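DNA polymerase (Pyrobaculum calidifontis, PDB 5MDN) probably catalyses template-directed DNA synthesis, adding deoxyribonucleotides from their triphosphates to a growing strand with release of diphosphate. Local coordinates at residues L166-E171 against G234-Y239; V416-F421 against T561-V566. One frame throughout, in Å; residues are numbered along the deposited sequence.

Contact 1. Residues L166-E171 against G234-Y239; sequences LAFDIE and GFDWPY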
loop_
_atom_site.group_PDB
_atom_site.type_symbol
_atom_site.label_atom_id
_atom_site.label_comp_id
_atom_site.label_asym_id
_atom_site.label_seq_id
_atom_site.Cartn_x
_atom_site.Cartn_y
_atom_site.Cartn_z
ATOM N N LEU A 166 -17.658 -3.217 8.981
ATOM C CA LEU A 166 -17.852 -2.073 9.863
ATOM C C LEU A 166 -16.820 -1.008 9.524
ATOM O O LEU A 166 -15.613 -1.251 9.634
ATOM C CB LEU A 166 -17.727 -2.483 11.332
ATOM C CG LEU A 166 -17.848 -1.337 12.340
ATOM C CD1 LEU A 166 -19.297 -1.125 12.737
ATOM C CD2 LEU A 166 -16.974 -1.581 13.559
ATOM N N ALA A 167 -17.295 0.163 9.112
ATOM C CA ALA A 167 -16.458 1.342 8.953
ATOM C C ALA A 167 -16.535 2.191 10.216
ATOM O O ALA A 167 -17.581 2.277 10.863
ATOM C CB ALA A 167 -16.889 2.162 7.736
ATOM N N PHE A 168 -15.415 2.819 10.566
ATOM C CA PHE A 168 -15.387 3.671 11.744
ATOM C C PHE A 168 -14.435 4.836 11.514
ATOM O O PHE A 168 -13.422 4.708 10.820
ATOM C CB PHE A 168 -14.990 2.881 13.000
ATOM C CG PHE A 168 -13.506 2.718 13.182
ATOM C CD1 PHE A 168 -12.792 1.802 12.426
ATOM C CD2 PHE A 168 -12.827 3.472 14.126
ATOM C CE1 PHE A 168 -11.426 1.650 12.603
ATOM C CE2 PHE A 168 -11.463 3.324 14.307
ATOM C CZ PHE A 168 -10.762 2.412 13.544
ATOM N N ASP A 169 -14.786 5.976 12.104
ATOM C CA ASP A 169 -13.989 7.190 12.037
ATOM C C ASP A 169 -14.002 7.848 13.408
ATOM O O ASP A 169 -14.973 7.721 14.159
ATOM C CB ASP A 169 -14.528 8.153 10.968
ATOM C CG ASP A 169 -13.567 9.279 10.658
ATOM O OD1 ASP A 169 -12.504 9.012 10.060
ATOM O OD2 ASP A 169 -13.877 10.435 11.014
ATOM N N ILE A 170 -12.919 8.555 13.735
ATOM C CA ILE A 170 -12.812 9.257 15.005
ATOM C C ILE A 170 -12.349 10.686 14.762
ATOM O O ILE A 170 -11.756 11.010 13.730
ATOM C CB ILE A 170 -11.850 8.560 15.995
ATOM C CG1 ILE A 170 -10.394 8.839 15.615
ATOM C CG2 ILE A 170 -12.107 7.061 16.043
ATOM C CD1 ILE A 170 -9.395 8.333 16.630
ATOM N N GLU A 171 -12.640 11.547 15.736
ATOM C CA GLU A 171 -12.049 12.874 15.811
ATOM C C GLU A 171 -11.644 13.162 17.249
ATOM O O GLU A 171 -12.395 12.873 18.185
ATOM C CB GLU A 171 -13.010 13.954 15.298
ATOM C CG GLU A 171 -13.234 13.918 13.791
ATOM C CD GLU A 171 -11.954 14.100 12.988
ATOM O OE1 GLU A 171 -10.995 14.711 13.505
ATOM O OE2 GLU A 171 -11.907 13.620 11.835
ATOM N N GLY A 234 -2.480 4.117 11.197
ATOM C CA GLY A 234 -1.575 5.224 11.445
ATOM C C GLY A 234 -1.911 6.026 12.688
ATOM O O GLY A 234 -1.020 6.356 13.477
ATOM N N PHE A 235 -3.189 6.358 12.873
ATOM C CA PHE A 235 -3.605 7.211 13.982
ATOM C C PHE A 235 -4.646 6.547 14.874
ATOM O O PHE A 235 -4.427 6.437 16.085
ATOM C CB PHE A 235 -4.135 8.548 13.448
ATOM C CG PHE A 235 -4.431 9.556 14.527
ATOM C CD1 PHE A 235 -5.681 9.607 15.126
ATOM C CD2 PHE A 235 -3.460 10.455 14.940
ATOM C CE1 PHE A 235 -5.956 10.531 16.117
ATOM C CE2 PHE A 235 -3.729 11.384 15.932
ATOM C CZ PHE A 235 -4.979 11.421 16.520
ATOM N N ASP A 236 -5.788 6.135 14.314
ATOM C CA ASP A 236 -6.952 5.777 15.123
ATOM C C ASP A 236 -6.629 4.680 16.133
ATOM O O ASP A 236 -6.795 4.867 17.343
ATOM C CB ASP A 236 -8.108 5.354 14.215
ATOM C CG ASP A 236 -8.639 6.501 13.375
ATOM O OD1 ASP A 236 -8.057 7.604 13.429
ATOM O OD2 ASP A 236 -9.646 6.300 12.664
ATOM N N TRP A 237 -6.178 3.520 15.653
ATOM C CA TRP A 237 -5.885 2.419 16.571
ATOM C C TRP A 237 -4.797 2.762 17.582
ATOM O O TRP A 237 -4.999 2.494 18.779
ATOM C CB TRP A 237 -5.538 1.150 15.785
ATOM C CG TRP A 237 -6.727 0.463 15.176
ATOM C CD1 TRP A 237 -6.889 0.116 13.867
ATOM C CD2 TRP A 237 -7.918 0.039 15.854
ATOM N NE1 TRP A 237 -8.106 -0.497 13.687
ATOM C CE2 TRP A 237 -8.757 -0.556 14.891
ATOM C CE3 TRP A 237 -8.356 0.105 17.181
ATOM C CZ2 TRP A 237 -10.007 -1.081 15.212
ATOM C CZ3 TRP A 237 -9.599 -0.416 17.497
ATOM C CH2 TRP A 237 -10.409 -1.001 16.517
ATOM N N PRO A 238 -3.641 3.322 17.200
ATOM C CA PRO A 238 -2.667 3.721 18.232
ATOM C C PRO A 238 -3.230 4.689 19.258
ATOM O O PRO A 238 -2.844 4.625 20.433
ATOM C CB PRO A 238 -1.532 4.359 17.422
ATOM C CG PRO A 238 -1.646 3.772 16.072
ATOM C CD PRO A 238 -3.101 3.508 15.839
ATOM N N TYR A 239 -4.127 5.590 18.856
ATOM C CA TYR A 239 -4.686 6.543 19.809
ATOM C C TYR A 239 -5.679 5.867 20.747
ATOM O O TYR A 239 -5.584 6.009 21.972
ATOM C CB TYR A 239 -5.348 7.705 19.073
ATOM C CG TYR A 239 -5.490 8.932 19.938
ATOM C CD1 TYR A 239 -6.613 9.120 20.731
ATOM C CD2 TYR A 239 -4.490 9.893 19.977
ATOM C CE1 TYR A 239 -6.742 10.236 21.531
ATOM C CE2 TYR A 239 -4.608 11.014 20.774
ATOM C CZ TYR A 239 -5.735 11.180 21.550
ATOM O OH TYR A 239 -5.855 12.297 22.344
#

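Contact 2. Residues V416-F421 against T561-V566; sequences VLVLDF and TDSLFV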
loop_
_atom_site.group_PDB
_atom_site.type_symbol
_atom_site.label_atom_id
_atom_site.label_comp_id
_atom_site.label_asym_id
_atom_site.label_seq_id
_atom_site.Cartn_x
_atom_site.Cartn_y
_atom_site.Cartn_z
ATOM N N VAL A 416 -4.661 12.763 -25.741
ATOM C CA VAL A 416 -3.522 11.871 -25.561
ATOM C C VAL A 416 -4.013 10.559 -24.969
ATOM O O VAL A 416 -4.779 10.560 -23.998
ATOM C CB VAL A 416 -2.445 12.501 -24.656
ATOM C CG1 VAL A 416 -1.318 11.514 -24.392
ATOM C CG2 VAL A 416 -1.908 13.781 -25.279
ATOM N N LEU A 417 -3.575 9.445 -25.552
ATOM C CA LEU A 417 -3.836 8.114 -25.025
ATOM C C LEU A 417 -2.568 7.554 -24.394
ATOM O O LEU A 417 -1.477 7.663 -24.966
ATOM C CB LEU A 417 -4.328 7.165 -26.125
ATOM C CG LEU A 417 -5.627 7.521 -26.849
ATOM C CD1 LEU A 417 -6.015 6.409 -27.812
ATOM C CD2 LEU A 417 -6.739 7.776 -25.848
ATOM N N VAL A 418 -2.717 6.956 -23.216
ATOM C CA VAL A 418 -1.626 6.275 -22.529
ATOM C C VAL A 418 -1.814 4.775 -22.707
ATOM O O VAL A 418 -2.835 4.213 -22.291
ATOM C CB VAL A 418 -1.574 6.656 -21.041
ATOM C CG1 VAL A 418 -0.455 5.897 -20.343
ATOM C CG2 VAL A 418 -1.385 8.156 -20.889
ATOM N N LEU A 419 -0.831 4.123 -23.321
ATOM C CA LEU A 419 -0.891 2.694 -23.593
ATOM C C LEU A 419 -0.098 1.943 -22.532
ATOM O O LEU A 419 1.062 2.273 -22.265
ATOM C CB LEU A 419 -0.351 2.381 -24.989
ATOM C CG LEU A 419 -1.129 3.008 -26.151
ATOM C CD1 LEU A 419 -0.371 2.875 -27.464
ATOM C CD2 LEU A 419 -2.512 2.389 -26.262
ATOM N N ASP A 420 -0.725 0.932 -21.937
ATOM C CA ASP A 420 -0.122 0.161 -20.857
ATOM C C ASP A 420 0.737 -0.956 -21.440
ATOM O O ASP A 420 0.244 -1.785 -22.212
ATOM C CB ASP A 420 -1.203 -0.413 -19.940
ATOM C CG ASP A 420 -0.645 -0.917 -18.623
ATOM O OD1 ASP A 420 0.585 -0.835 -18.423
ATOM O OD2 ASP A 420 -1.439 -1.405 -17.792
ATOM N N PHE A 421 2.019 -0.973 -21.071
ATOM C CA PHE A 421 2.961 -1.994 -21.512
ATOM C C PHE A 421 3.419 -2.901 -20.372
ATOM O O PHE A 421 4.477 -3.529 -20.474
ATOM C CB PHE A 421 4.171 -1.342 -22.184
ATOM C CG PHE A 421 3.997 -1.108 -23.658
ATOM C CD1 PHE A 421 3.360 0.030 -24.120
ATOM C CD2 PHE A 421 4.488 -2.016 -24.581
ATOM C CE1 PHE A 421 3.203 0.254 -25.473
ATOM C CE2 PHE A 421 4.335 -1.797 -25.937
ATOM C CZ PHE A 421 3.692 -0.660 -26.383
ATOM N N THR A 561 9.843 2.555 -20.088
ATOM C CA THR A 561 9.858 1.095 -20.096
ATOM C C THR A 561 8.472 0.484 -19.901
ATOM O O THR A 561 8.190 -0.586 -20.452
ATOM C CB THR A 561 10.820 0.585 -19.021
ATOM O OG1 THR A 561 11.421 1.700 -18.349
ATOM C CG2 THR A 561 11.904 -0.278 -19.650
ATOM N N ASP A 562 7.594 1.128 -19.129
ATOM C CA ASP A 562 6.303 0.534 -18.803
ATOM C C ASP A 562 5.123 1.117 -19.581
ATOM O O ASP A 562 4.037 0.523 -19.554
ATOM C CB ASP A 562 6.045 0.625 -17.286
ATOM C CG ASP A 562 5.958 2.054 -16.783
ATOM O OD1 ASP A 562 6.270 2.976 -17.565
ATOM O OD2 ASP A 562 5.582 2.252 -15.601
ATOM N N SER A 563 5.286 2.255 -20.256
ATOM C CA SER A 563 4.186 2.827 -21.027
ATOM C C SER A 563 4.733 3.811 -22.053
ATOM O O SER A 563 5.886 4.244 -21.977
ATOM C CB SER A 563 3.163 3.521 -20.119
ATOM O OG SER A 563 3.750 4.613 -19.438
ATOM N N LEU A 564 3.899 4.136 -23.039
ATOM C CA LEU A 564 4.187 5.250 -23.934
ATOM C C LEU A 564 2.911 6.033 -24.213
ATOM O O LEU A 564 1.825 5.455 -24.313
ATOM C CB LEU A 564 4.851 4.784 -25.247
ATOM C CG LEU A 564 4.376 3.611 -26.112
ATOM C CD1 LEU A 564 3.019 3.849 -26.752
ATOM C CD2 LEU A 564 5.418 3.323 -27.183
ATOM N N PHE A 565 3.052 7.351 -24.319
ATOM C CA PHE A 565 1.931 8.249 -24.564
ATOM C C PHE A 565 1.883 8.566 -26.053
ATOM O O PHE A 565 2.907 8.914 -26.647
ATOM C CB PHE A 565 2.060 9.546 -23.758
ATOM C CG PHE A 565 1.976 9.373 -22.254
ATOM C CD1 PHE A 565 2.376 8.201 -21.629
ATOM C CD2 PHE A 565 1.507 10.411 -21.465
ATOM C CE1 PHE A 565 2.301 8.064 -20.255
ATOM C CE2 PHE A 565 1.429 10.279 -20.091
ATOM C CZ PHE A 565 1.826 9.105 -19.486
ATOM N N VAL A 566 0.697 8.452 -26.652
ATOM C CA VAL A 566 0.522 8.704 -28.077
ATOM C C VAL A 566 -0.698 9.589 -28.289
ATOM O O VAL A 566 -1.592 9.675 -27.444
ATOM C CB VAL A 566 0.383 7.401 -28.899
ATOM C CG1 VAL A 566 1.636 6.548 -28.771
ATOM C CG2 VAL A 566 -0.847 6.619 -28.457
#

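Contact 1. Residues L166-E171 against G234-Y239
Ile170 and Asp236 stand where strand 166-171 and helix 234-239 come nearest in backbone register, their CA atoms 6.8 Å apart; the two axes pass at 9.3 Å and are nearly perpendicular, at 80°. No hydrogen bond joins the segments. Phe168 and Ile170 point from the strand toward the helix, and Asp236 points back at them. Asp236 has CG anti to its carbonyl carbon (chi1 -67°), which carries the carboxylate across between Ile170 and Phe168. One branch, OD1, lies against CG1 and CD1 of Ile170, with Asp236 OD1 3.4 Å from Ile170 CG1. The other, OD2, lies obliquely to the Phe168 ring, with Asp236 OD2 3.9 Å from Phe168 CE2. Phe168 also reaches Trp237. The two ring planes are inclined at 47°, which makes neither a stack nor an edge-to-face pair. The tip of Phe168 lies over one face of the indole, offset toward its rim, with Phe168 CZ 3.8 Å from Trp237 CE2. Trp237 NE1 is hydrogen-bonded to Asn275 OD1, which helps to fix the indole. At the other end, Ile170 CD1 meets the edge of the Phe235 ring, 4.1 Å from Phe235 CE1.

The strand carries the DIE sequence of the first exonuclease motif of family B polymerases, and Phe235-Asp236 ends the second. Asp169 and Asp236 belong to a magnesium site of this protein, and a bound magnesium ion lies about 3 Å from the side chain of Asp169. Asp336 brings a further carboxylate close to Asp169. Asp169 OD1 and Asp236 OD2 are 4.7 Å apart, too far to touch. Ring and aliphatic packing, with the Asp236 carboxylate laid across Ile170 and Phe168, sets the strand against the helix, and the carboxylates so gathered are consistent with a site that needs a cation to balance them.

Contact 2. Residues V416-F421 against T561-V566
Leu417 and Val566 pair through both backbone hydrogen bonds, Leu417 N to Val566 O at 2.8 Å and Val566 N to Leu417 O at 2.9 Å. Leu419 and Leu564 form the next hydrogen-bonded pair, antiparallel like the first. Here Leu419 N reaches Leu564 O at 3.1 Å, and the return bond from Leu564 N is weak. Beyond the strand end, Phe421 N bonds to Asp562 O at 2.9 Å.

The sheet is that of the polymerase palm. Asp420 begins the sequence of family motif A, and Thr561, Asp562 and Ser563 close the YGDTDS of motif C. In family B polymerases these two motifs supply the metal-binding carboxylates of the polymerase site. Asp420 OD1 is hydrogen-bonded to Ser422 OG.

Apolar contacts form on both faces. On one, Val418 CG2 sits over the centre of the Phe565 ring, 3.5 Å from the centroid, in a CH-pi contact. CG2 lies anti to the carbonyl carbon of Val418, and the other branch, CG1, meets Phe565 CE1. Tyr558 and Tyr605 add edge-to-face contacts to the ring. An alanine in place of Phe565 would probably leave Val418 without its aromatic cover and open a gap beside the two tyrosines. On the other face, Leu419 CD1 touches Leu564 CD1 at 3.6 Å and Val566 CG2 at 3.9 Å. Phe421 CE1 packs on Leu564 CG.

In the fold
Contact 1 lies in the exonuclease domain and contact 2 in the polymerase region, on opposite sides of the chain's centre. Their centres are 39 Å apart and their nearest atoms about 28 Å, so they do not touch. Contact 1 holds Asp169 and Asp236 of one magnesium site. A second magnesium site, with Asp7 and Asp363, lies close to contact 1: the side chains of Trp237 and Asp363 are about 9 Å apart. Contact 2 lies away from both, but its Asp420 and Asp562 correspond to the motif A and C carboxylates that bind the metals for synthesis in family B polymerases. The distance between the two contacts is consistent with primer-end transfer between synthesis and editing sites.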